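Local structure of rhamnonate dehydratase (Gibberella zeae PH-1, 3FXG) at residues Glu150-Leu164 against Gly373-Phe385. The protein probably catalyses the dehydration of rhamnonate, as a magnesium-binding lyase of the enolase superfamily. Numbering follows the deposited sequence.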
loop_
_atom_site.group_PDB
_atom_site.type_symbol
_atom_site.label_atom_id
_atom_site.label_comp_id
_atom_site.label_asym_id
_atom_site.label_seq_id
_atom_site.Cartn_x
_atom_site.Cartn_y
_atom_site.Cartn_z
ATOM N N GLU A 150 27.947 -26.384 33.079
ATOM C CA GLU A 150 28.067 -25.011 32.592
ATOM C C GLU A 150 26.769 -24.238 32.813
ATOM O O GLU A 150 25.688 -24.826 32.859
ATOM C CB GLU A 150 28.401 -24.996 31.091
ATOM C CG GLU A 150 29.787 -25.519 30.728
ATOM C CD GLU A 150 30.120 -25.342 29.246
ATOM O OE1 GLU A 150 30.149 -24.184 28.769
ATOM O OE2 GLU A 150 30.355 -26.362 28.555
ATOM N N PRO A 151 26.859 -22.906 32.972
ATOM C CA PRO A 151 25.649 -22.104 33.173
ATOM C C PRO A 151 24.936 -22.088 31.827
ATOM O O PRO A 151 25.585 -22.201 30.790
ATOM C CB PRO A 151 26.194 -20.719 33.530
ATOM C CG PRO A 151 27.602 -20.994 34.024
ATOM C CD PRO A 151 28.069 -22.076 33.097
ATOM N N VAL A 152 23.615 -21.951 31.828
ATOM C CA VAL A 152 22.875 -21.932 30.565
ATOM C C VAL A 152 23.344 -20.828 29.619
ATOM O O VAL A 152 23.449 -21.045 28.410
ATOM C CB VAL A 152 21.352 -21.776 30.804
ATOM C CG1 VAL A 152 20.627 -21.505 29.487
ATOM C CG2 VAL A 152 20.801 -23.044 31.438
ATOM N N TYR A 153 23.643 -19.649 30.157
ATOM C CA TYR A 153 24.066 -18.549 29.297
ATOM C C TYR A 153 25.325 -18.870 28.488
ATOM O O TYR A 153 25.497 -18.369 27.378
ATOM C CB TYR A 153 24.238 -17.257 30.119
ATOM C CG TYR A 153 25.548 -17.083 30.867
ATOM C CD1 TYR A 153 26.635 -16.445 30.265
ATOM C CD2 TYR A 153 25.679 -17.496 32.195
ATOM C CE1 TYR A 153 27.819 -16.211 30.969
ATOM C CE2 TYR A 153 26.865 -17.269 32.911
ATOM C CZ TYR A 153 27.927 -16.621 32.288
ATOM O OH TYR A 153 29.085 -16.358 32.985
ATOM N N ARG A 154 26.192 -19.722 29.028
ATOM C CA ARG A 154 27.417 -20.101 28.322
ATOM C C ARG A 154 27.138 -21.095 27.194
ATOM O O ARG A 154 28.031 -21.417 26.406
ATOM C CB ARG A 154 28.427 -20.724 29.292
ATOM C CG ARG A 154 29.005 -19.759 30.306
ATOM C CD ARG A 154 29.834 -18.673 29.637
ATOM N NE ARG A 154 30.538 -17.860 30.623
ATOM C CZ ARG A 154 31.151 -16.712 30.352
ATOM N NH1 ARG A 154 31.154 -16.229 29.115
ATOM N NH2 ARG A 154 31.749 -16.037 31.324
ATOM N N LEU A 155 25.901 -21.578 27.126
ATOM C CA LEU A 155 25.497 -22.540 26.102
ATOM C C LEU A 155 24.676 -21.903 24.980
ATOM O O LEU A 155 24.432 -22.534 23.954
ATOM C CB LEU A 155 24.661 -23.661 26.731
ATOM C CG LEU A 155 25.299 -24.502 27.840
ATOM C CD1 LEU A 155 24.312 -25.577 28.298
ATOM C CD2 LEU A 155 26.575 -25.138 27.316
ATOM N N ILE A 156 24.254 -20.658 25.167
ATOM C CA ILE A 156 23.425 -20.007 24.156
ATOM C C ILE A 156 23.981 -18.713 23.568
ATOM O O ILE A 156 23.220 -17.832 23.168
ATOM C CB ILE A 156 22.014 -19.725 24.712
ATOM C CG1 ILE A 156 22.108 -18.834 25.953
ATOM C CG2 ILE A 156 21.323 -21.037 25.065
ATOM C CD1 ILE A 156 20.760 -18.422 26.519
ATOM N N GLY A 157 25.303 -18.598 23.508
ATOM C CA GLY A 157 25.889 -17.403 22.930
ATOM C C GLY A 157 26.911 -16.715 23.799
ATOM O O GLY A 157 27.612 -15.815 23.332
ATOM N N GLY A 158 26.996 -17.132 25.060
ATOM C CA GLY A 158 27.954 -16.534 25.971
ATOM C C GLY A 158 27.464 -15.233 26.577
ATOM O O GLY A 158 26.264 -14.974 26.643
ATOM N N ALA A 159 28.398 -14.404 27.022
ATOM C CA ALA A 159 28.038 -13.132 27.627
ATOM C C ALA A 159 28.308 -11.973 26.680
ATOM O O ALA A 159 29.446 -11.758 26.261
ATOM C CB ALA A 159 28.817 -12.937 28.932
ATOM N N THR A 160 27.256 -11.239 26.331
ATOM C CA THR A 160 27.404 -10.083 25.458
ATOM C C THR A 160 27.627 -8.855 26.336
ATOM O O THR A 160 27.878 -7.758 25.845
ATOM C CB THR A 160 26.164 -9.878 24.564
ATOM O OG1 THR A 160 24.980 -9.858 25.372
ATOM C CG2 THR A 160 26.065 -11.003 23.542
ATOM N N LYS A 161 27.524 -9.066 27.644
ATOM C CA LYS A 161 27.747 -8.023 28.639
ATOM C C LYS A 161 28.096 -8.717 29.947
ATOM O O LYS A 161 27.682 -9.852 30.185
ATOM C CB LYS A 161 26.505 -7.144 28.807
ATOM C CG LYS A 161 25.213 -7.903 29.027
ATOM C CD LYS A 161 24.029 -6.952 28.973
ATOM C CE LYS A 161 22.800 -7.648 28.425
ATOM N NZ LYS A 161 23.070 -8.241 27.083
ATOM N N GLU A 162 28.866 -8.046 30.793
ATOM C CA GLU A 162 29.263 -8.643 32.063
ATOM C C GLU A 162 28.348 -8.221 33.204
ATOM O O GLU A 162 28.413 -8.768 34.304
ATOM C CB GLU A 162 30.713 -8.272 32.375
ATOM C CG GLU A 162 31.702 -8.821 31.354
ATOM C CD GLU A 162 31.728 -10.345 31.325
ATOM O OE1 GLU A 162 31.772 -10.921 30.215
ATOM O OE2 GLU A 162 31.716 -10.968 32.412
ATOM N N ARG A 163 27.490 -7.245 32.933
ATOM C CA ARG A 163 26.560 -6.753 33.935
ATOM C C ARG A 163 25.168 -6.590 33.336
ATOM O O ARG A 163 25.022 -6.142 32.201
ATOM C CB ARG A 163 27.059 -5.416 34.485
ATOM C CG ARG A 163 26.066 -4.673 35.349
ATOM C CD ARG A 163 26.758 -3.540 36.092
ATOM N NE ARG A 163 25.808 -2.588 36.657
ATOM C CZ ARG A 163 26.070 -1.808 37.701
ATOM N NH1 ARG A 163 27.255 -1.874 38.295
ATOM N NH2 ARG A 163 25.152 -0.961 38.150
ATOM N N LEU A 164 24.152 -6.971 34.103
ATOM C CA LEU A 164 22.766 -6.860 33.661
ATOM C C LEU A 164 22.078 -5.791 34.501
ATOM O O LEU A 164 21.940 -5.951 35.714
ATOM C CB LEU A 164 22.037 -8.193 33.851
ATOM C CG LEU A 164 21.303 -8.805 32.653
ATOM C CD1 LEU A 164 20.458 -9.976 33.148
ATOM C CD2 LEU A 164 20.416 -7.770 31.975
ATOM N N GLY A 373 20.057 -3.309 42.027
ATOM C CA GLY A 373 19.584 -2.888 40.719
ATOM C C GLY A 373 20.323 -3.504 39.545
ATOM O O GLY A 373 20.146 -3.073 38.403
ATOM N N TYR A 374 21.147 -4.510 39.815
ATOM C CA TYR A 374 21.897 -5.173 38.757
ATOM C C TYR A 374 22.425 -6.529 39.212
ATOM O O TYR A 374 22.466 -6.825 40.407
ATOM C CB TYR A 374 23.076 -4.295 38.312
ATOM C CG TYR A 374 24.217 -4.235 39.310
ATOM C CD1 TYR A 374 25.220 -5.207 39.317
ATOM C CD2 TYR A 374 24.264 -3.235 40.281
ATOM C CE1 TYR A 374 26.241 -5.187 40.271
ATOM C CE2 TYR A 374 25.277 -3.206 41.239
ATOM C CZ TYR A 374 26.259 -4.184 41.229
ATOM O OH TYR A 374 27.243 -4.165 42.188
ATOM N N LEU A 375 22.805 -7.347 38.240
ATOM C CA LEU A 375 23.396 -8.655 38.493
ATOM C C LEU A 375 24.617 -8.747 37.582
ATOM O O LEU A 375 24.783 -7.931 36.676
ATOM C CB LEU A 375 22.420 -9.795 38.169
ATOM C CG LEU A 375 21.218 -10.013 39.095
ATOM C CD1 LEU A 375 20.512 -11.299 38.686
ATOM C CD2 LEU A 375 21.676 -10.104 40.548
ATOM N N THR A 376 25.471 -9.735 37.822
ATOM C CA THR A 376 26.672 -9.905 37.016
ATOM C C THR A 376 26.759 -11.328 36.489
ATOM O O THR A 376 26.028 -12.211 36.943
ATOM C CB THR A 376 27.938 -9.645 37.849
ATOM O OG1 THR A 376 28.019 -10.628 38.886
ATOM C CG2 THR A 376 27.902 -8.251 38.465
ATOM N N THR A 377 27.654 -11.550 35.529
ATOM C CA THR A 377 27.831 -12.882 34.969
ATOM C C THR A 377 28.242 -13.834 36.087
ATOM O O THR A 377 27.851 -15.002 36.100
ATOM C CB THR A 377 28.917 -12.897 33.873
ATOM O OG1 THR A 377 30.062 -12.164 34.322
ATOM C CG2 THR A 377 28.390 -12.274 32.589
ATOM N N ALA A 378 29.034 -13.325 37.026
ATOM C CA ALA A 378 29.484 -14.130 38.154
ATOM C C ALA A 378 28.284 -14.666 38.934
ATOM O O ALA A 378 28.291 -15.815 39.369
ATOM C CB ALA A 378 30.376 -13.300 39.071
ATOM N N ASP A 379 27.252 -13.839 39.098
ATOM C CA ASP A 379 26.053 -14.255 39.827
ATOM C C ASP A 379 25.386 -15.447 39.147
ATOM O O ASP A 379 24.677 -16.225 39.789
ATOM C CB ASP A 379 25.020 -13.118 39.899
ATOM C CG ASP A 379 25.509 -11.914 40.682
ATOM O OD1 ASP A 379 26.132 -12.095 41.749
ATOM O OD2 ASP A 379 25.244 -10.777 40.236
ATOM N N LEU A 380 25.610 -15.585 37.844
ATOM C CA LEU A 380 24.996 -16.664 37.080
ATOM C C LEU A 380 25.890 -17.881 36.871
ATOM O O LEU A 380 25.480 -18.849 36.227
ATOM C CB LEU A 380 24.550 -16.128 35.716
ATOM C CG LEU A 380 23.690 -14.859 35.737
ATOM C CD1 LEU A 380 23.307 -14.476 34.316
ATOM C CD2 LEU A 380 22.440 -15.099 36.575
ATOM N N ASP A 381 27.101 -17.845 37.419
ATOM C CA ASP A 381 28.022 -18.961 37.237
ATOM C C ASP A 381 27.786 -20.180 38.120
ATOM O O ASP A 381 28.534 -20.447 39.060
ATOM C CB ASP A 381 29.476 -18.489 37.374
ATOM C CG ASP A 381 29.956 -17.731 36.145
ATOM O OD1 ASP A 381 29.495 -18.052 35.028
ATOM O OD2 ASP A 381 30.802 -16.828 36.284
ATOM N N LYS A 382 26.731 -20.914 37.792
ATOM C CA LYS A 382 26.360 -22.139 38.482
ATOM C C LYS A 382 25.785 -23.038 37.390
ATOM O O LYS A 382 25.312 -22.545 36.366
ATOM C CB LYS A 382 25.310 -21.861 39.560
ATOM C CG LYS A 382 25.852 -21.076 40.746
ATOM C CD LYS A 382 24.777 -20.801 41.776
ATOM C CE LYS A 382 25.319 -19.952 42.915
ATOM N NZ LYS A 382 24.240 -19.486 43.829
ATOM N N PRO A 383 25.833 -24.365 37.581
ATOM C CA PRO A 383 25.309 -25.307 36.585
ATOM C C PRO A 383 23.848 -25.048 36.206
ATOM O O PRO A 383 23.014 -24.780 37.068
ATOM C CB PRO A 383 25.502 -26.661 37.263
ATOM C CG PRO A 383 26.729 -26.436 38.103
ATOM C CD PRO A 383 26.450 -25.088 38.708
ATOM N N GLY A 384 23.549 -25.132 34.911
ATOM C CA GLY A 384 22.187 -24.910 34.450
ATOM C C GLY A 384 21.696 -23.511 34.766
ATOM O O GLY A 384 22.397 -22.534 34.500
ATOM N N PHE A 385 20.492 -23.408 35.324
ATOM C CA PHE A 385 19.935 -22.110 35.680
ATOM C C PHE A 385 20.335 -21.716 37.100
ATOM O O PHE A 385 19.886 -20.697 37.623
ATOM C CB PHE A 385 18.408 -22.114 35.519
ATOM C CG PHE A 385 17.955 -21.985 34.084
ATOM C CD1 PHE A 385 18.250 -20.837 33.351
ATOM C CD2 PHE A 385 17.259 -23.015 33.460
ATOM C CE1 PHE A 385 17.859 -20.718 32.018
ATOM C CE2 PHE A 385 16.861 -22.907 32.123
ATOM C CZ PHE A 385 17.163 -21.758 31.402
HETATM O O HOH W 1 31.155 -19.158 33.262
HETATM O O HOH W 2 32.172 -15.440 34.353
#
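In the barrel domain of this enolase-superfamily fold, Arg163-Leu164, the start of the first barrel strand 163-169, pairs antiparallel with the late strand 374-376. Leu164 and Leu375 form the hydrogen-bonded pair. Leu164 N to Leu375 O is 2.8 Å and nearly straight (176°), and Leu375 N bonds back to Leu164 O. Beside them the extended side chain of Arg163 lays its guanidinium flat over one face of the Tyr374 ring. The planes are 14° apart, and Arg163 CZ lies 3.6 Å from the Tyr374 ring centroid, a cation-pi stack. Asp165 holds NE of the same arginine in a salt bridge.

Thr377 is gripped twice by Glu162: its N bonds to the backbone O, and its OG1 meets OE2 at 2.8 Å from above the carboxylate plane. The Glu162 chain bends at chi2 (-63°), which brings the carboxylate back to the threonine. Next to Thr377, Tyr153 OH donates to Asp381 OD1, 2.7 Å away, on the syn side but tilted out of the carboxylate plane. Two waters link that carboxylate to Arg154, one through NE and one, weakly, through NH2.

At the far end Pro151 and Gly384 make a single backbone bridge. Gly384 N bonds to Glu150 O, and Val152 N to Gly384 O. Helices 305-316 and 329-335 also touch Val152, whose CG2 sits over the centre of the Phe385 ring, 3.7 Å from the centroid, in a CH-pi contact.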